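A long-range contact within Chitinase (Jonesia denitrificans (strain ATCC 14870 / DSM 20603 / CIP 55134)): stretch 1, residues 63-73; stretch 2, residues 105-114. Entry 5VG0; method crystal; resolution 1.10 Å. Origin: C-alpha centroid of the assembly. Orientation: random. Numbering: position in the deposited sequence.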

# COMPACT_ATOMS: atom_id res chain seq x y z
N GLU A 63 6.49 -3.39 -13.66
CA GLU A 63 5.70 -3.38 -14.88
C GLU A 63 4.49 -4.29 -14.70
O GLU A 63 4.63 -5.46 -14.32
N ILE A 64 3.31 -3.76 -14.97
CA ILE A 64 2.06 -4.50 -14.80
C ILE A 64 1.15 -4.21 -15.98
O ILE A 64 1.39 -3.30 -16.78
N ALA A 65 0.09 -4.99 -16.08
CA ALA A 65 -0.98 -4.79 -17.04
C ALA A 65 -2.08 -3.91 -16.44
O ALA A 65 -2.05 -3.57 -15.26
N SER A 66 -3.08 -3.55 -17.26
CA SER A 66 -4.14 -2.66 -16.81
C SER A 66 -5.13 -3.35 -15.88
O SER A 66 -5.88 -2.67 -15.18
N THR A 67 -5.15 -4.68 -15.89
CA THR A 67 -5.83 -5.48 -14.88
C THR A 67 -4.75 -6.29 -14.18
O THR A 67 -3.92 -6.93 -14.83
N VAL A 68 -4.73 -6.23 -12.85
CA VAL A 68 -3.65 -6.82 -12.07
C VAL A 68 -4.21 -7.35 -10.76
O VAL A 68 -5.11 -6.74 -10.18
N ASP A 69 -3.65 -8.46 -10.30
CA ASP A 69 -3.96 -8.99 -8.98
C ASP A 69 -2.95 -8.42 -8.00
O ASP A 69 -1.73 -8.52 -8.21
N LEU A 70 -3.45 -7.86 -6.91
CA LEU A 70 -2.65 -7.25 -5.87
C LEU A 70 -2.83 -8.07 -4.59
O LEU A 70 -3.95 -8.36 -4.20
N THR A 71 -1.72 -8.42 -3.95
CA THR A 71 -1.72 -9.31 -2.80
C THR A 71 -1.19 -8.61 -1.56
O THR A 71 -0.13 -7.97 -1.59
N TRP A 72 -1.94 -8.74 -0.47
CA TRP A 72 -1.55 -8.32 0.86
C TRP A 72 -1.09 -9.50 1.70
O TRP A 72 -1.61 -10.62 1.58
N LYS A 73 -0.14 -9.23 2.59
CA LYS A 73 0.21 -10.10 3.70
C LYS A 73 -0.17 -9.36 4.97
O LYS A 73 0.34 -8.26 5.22
N SER A 105 -3.82 -13.79 3.90
CA SER A 105 -3.37 -13.64 2.53
C SER A 105 -4.59 -13.24 1.72
O SER A 105 -5.56 -13.99 1.65
N LEU A 106 -4.56 -12.05 1.14
CA LEU A 106 -5.72 -11.45 0.49
C LEU A 106 -5.30 -10.91 -0.86
O LEU A 106 -4.32 -10.18 -0.95
N THR A 107 -6.06 -11.25 -1.90
CA THR A 107 -5.80 -10.75 -3.24
C THR A 107 -7.02 -10.00 -3.75
O THR A 107 -8.14 -10.50 -3.67
N HIS A 108 -6.78 -8.81 -4.29
CA HIS A 108 -7.79 -8.01 -4.96
C HIS A 108 -7.38 -7.80 -6.41
O HIS A 108 -6.21 -7.59 -6.70
N THR A 109 -8.35 -7.81 -7.30
CA THR A 109 -8.10 -7.53 -8.71
C THR A 109 -8.49 -6.10 -9.02
O THR A 109 -9.65 -5.72 -8.89
N LEU A 110 -7.51 -5.31 -9.44
CA LEU A 110 -7.75 -3.96 -9.92
C LEU A 110 -7.86 -4.02 -11.44
O LEU A 110 -7.14 -4.78 -12.10
N THR A 111 -8.78 -3.23 -11.99
CA THR A 111 -8.99 -3.19 -13.43
C THR A 111 -8.98 -1.75 -13.91
O THR A 111 -9.11 -0.80 -13.13
N ASP A 112 -8.84 -1.57 -15.22
CA ASP A 112 -8.95 -0.25 -15.84
C ASP A 112 -7.92 0.72 -15.27
O ASP A 112 -8.19 1.90 -15.08
N LEU A 113 -6.71 0.23 -15.03
CA LEU A 113 -5.63 1.13 -14.63
C LEU A 113 -5.10 1.88 -15.86
O LEU A 113 -4.94 1.29 -16.92
N PRO A 114 -4.85 3.18 -15.73
CA PRO A 114 -4.35 3.95 -16.87
C PRO A 114 -2.94 3.54 -17.23
O PRO A 114 -2.13 3.18 -16.37

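Strands 68-73 and 105-110 run antiparallel, and their axes come within 4.5 Å. The backbone ladder sets the side-chain spacing. V68, L70 and W72 each sit in a hydrogen-bonded pair, with L110, H108 and L106 respectively. The six side chains of these pairs share one face of the sheet. D69, T71, K73, S105, T107 and T109 project from the other.

The face carrying V68, L70 and W72 is mostly apolar. V68 is p, and its CG1 lies 4.1 Å from L110 CB. The same methyl meets L113 CD1 at 3.7 Å, so V68 CG1 rests in the shallow notch where L110 CB and L113 CD1 meet. L113 is m, t and lies beyond the strand, in the loop. Its CA-to-CB bond points toward stretch 1. L113 CD1 also reaches I64 CD1 at 3.8 Å; I64 is p, t and points toward stretch 2. L113 CD1 thus sits on the notch formed by I64 CD1 and V68 CG1, the three methyls making a compact triangle. Nearby, the backbone L113 N donates a hydrogen bond to S66 O at 3.0 Å.

L70 (t, t) and L110 (m, t) meet diagonally across the ladder, with L70 CD1 4.2 Å from L110 CD1. Further along, W72 is m with chi2 at 80°. W72 CB is 4.3 Å from L106 CB, while L106 is t, p. From there the two side chains diverge: the indole rises off the sheet, with W72 NE1 3.6 Å from L70 CD2, and the isobutyl group of L106 leans outward. H108 is m. Its ND1 is 4.4 Å from W72 NE1, a contact without a hydrogen bond. Both nitrogens find partners elsewhere in the structure.

The opposite face is polar and threonine-rich. D69 is m, and its carboxylate swings across to T109, also m. T109 OG1 donates to D69 OD1 at 2.8 Å. The methylene of D69 is left against the methyl of T107, with D69 CB to T107 CG2 at 3.7 Å. T71 and T107 are both m. Their hydroxyls meet as T71 OG1 and T107 OG1 at 3.0 Å. Methyls also pack at T67, which is m: T67 CG2 lies 3.8 Å from T109 CG2. T67 OG1 is 3.6 Å from T111 CB.

At the far end the packing thins. K73 is fully extended, all t, and its side chain does not touch stretch 2. S105 is t. One water links the strands here, donating to W72 O at 2.8 Å and hydrogen-bonding S105 OG at 3.1 Å.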

# COMPACT_ATOMS: atom_id res chain seq x y z
CB GLU A 63 6.53 -3.90 -16.05
CG GLU A 63 7.70 -2.98 -16.42
CD GLU A 63 8.63 -3.55 -17.47
OE1 GLU A 63 8.29 -4.58 -18.10
OE2 GLU A 63 9.70 -2.96 -17.68
CB ILE A 64 1.33 -4.15 -13.47
CG1 ILE A 64 0.94 -2.67 -13.44
CG2 ILE A 64 2.19 -4.52 -12.27
CD1 ILE A 64 -0.04 -2.35 -12.34
CB ALA A 65 -1.53 -6.15 -17.45
CB SER A 66 -4.88 -2.04 -17.98
OG SER A 66 -5.49 -3.04 -18.78
CB THR A 67 -6.87 -6.40 -15.53
OG1 THR A 67 -7.96 -5.60 -15.97
CG2 THR A 67 -7.40 -7.42 -14.55
CB VAL A 68 -2.54 -5.77 -11.82
CG1 VAL A 68 -3.04 -4.61 -10.98
CG2 VAL A 68 -1.31 -6.41 -11.19
CB ASP A 69 -3.87 -10.52 -8.97
CG ASP A 69 -5.00 -11.18 -9.72
OD1 ASP A 69 -5.99 -10.51 -10.07
OD2 ASP A 69 -4.91 -12.41 -9.93
CB LEU A 70 -3.15 -5.83 -5.71
CG LEU A 70 -2.44 -4.97 -4.71
CD1 LEU A 70 -2.53 -3.54 -5.20
CD2 LEU A 70 -3.07 -5.12 -3.36
CB THR A 71 -0.92 -10.58 -3.08
OG1 THR A 71 -1.55 -11.29 -4.15
CG2 THR A 71 -0.85 -11.47 -1.84
CB TRP A 72 -2.75 -7.74 1.60
CG TRP A 72 -3.28 -6.42 1.15
CD1 TRP A 72 -4.09 -6.16 0.09
CD2 TRP A 72 -3.04 -5.16 1.79
NE1 TRP A 72 -4.37 -4.82 0.03
CE2 TRP A 72 -3.74 -4.18 1.07
CE3 TRP A 72 -2.30 -4.77 2.91
CZ2 TRP A 72 -3.73 -2.84 1.42
CZ3 TRP A 72 -2.29 -3.43 3.27
CH2 TRP A 72 -3.00 -2.48 2.52
CB LYS A 73 1.70 -10.40 3.70
CG LYS A 73 2.14 -11.24 4.88
CD LYS A 73 3.59 -11.63 4.77
CE LYS A 73 4.01 -12.56 5.88
NZ LYS A 73 5.43 -12.95 5.74
CB SER A 105 -2.79 -14.94 2.00
OG SER A 105 -2.37 -14.75 0.67
CB LEU A 106 -6.25 -10.30 1.36
CG LEU A 106 -7.42 -9.50 0.83
CD1 LEU A 106 -8.66 -10.35 0.65
CD2 LEU A 106 -7.70 -8.37 1.79
CB THR A 107 -5.41 -11.90 -4.17
OG1 THR A 107 -4.21 -12.51 -3.66
CG2 THR A 107 -5.17 -11.40 -5.58
CB HIS A 108 -7.89 -6.64 -4.31
CG HIS A 108 -8.54 -6.66 -2.97
ND1 HIS A 108 -8.16 -5.80 -1.96
CD2 HIS A 108 -9.55 -7.40 -2.48
CE1 HIS A 108 -8.91 -6.02 -0.91
NE2 HIS A 108 -9.76 -6.99 -1.19
CB THR A 109 -8.88 -8.49 -9.61
OG1 THR A 109 -8.53 -9.83 -9.26
CG2 THR A 109 -8.56 -8.24 -11.07
CB LEU A 110 -6.58 -3.04 -9.55
CG LEU A 110 -6.31 -2.88 -8.06
CD1 LEU A 110 -5.25 -1.82 -7.84
CD2 LEU A 110 -7.57 -2.55 -7.28
CB THR A 111 -10.31 -3.87 -13.89
OG1 THR A 111 -11.43 -3.05 -13.55
CG2 THR A 111 -10.45 -5.25 -13.32
CB ASP A 112 -10.37 0.32 -15.72
CG ASP A 112 -10.58 1.58 -16.51
OD1 ASP A 112 -9.96 1.76 -17.57
OD2 ASP A 112 -11.41 2.40 -16.07
CB LEU A 113 -4.49 0.35 -14.00
CG LEU A 113 -4.83 -0.33 -12.68
CD1 LEU A 113 -3.70 -1.22 -12.24
CD2 LEU A 113 -5.15 0.67 -11.60
CB PRO A 114 -4.40 5.39 -16.36
CG PRO A 114 -4.22 5.25 -14.88
CD PRO A 114 -4.94 4.00 -14.51
O HOH W 1 0.01 -12.92 1.36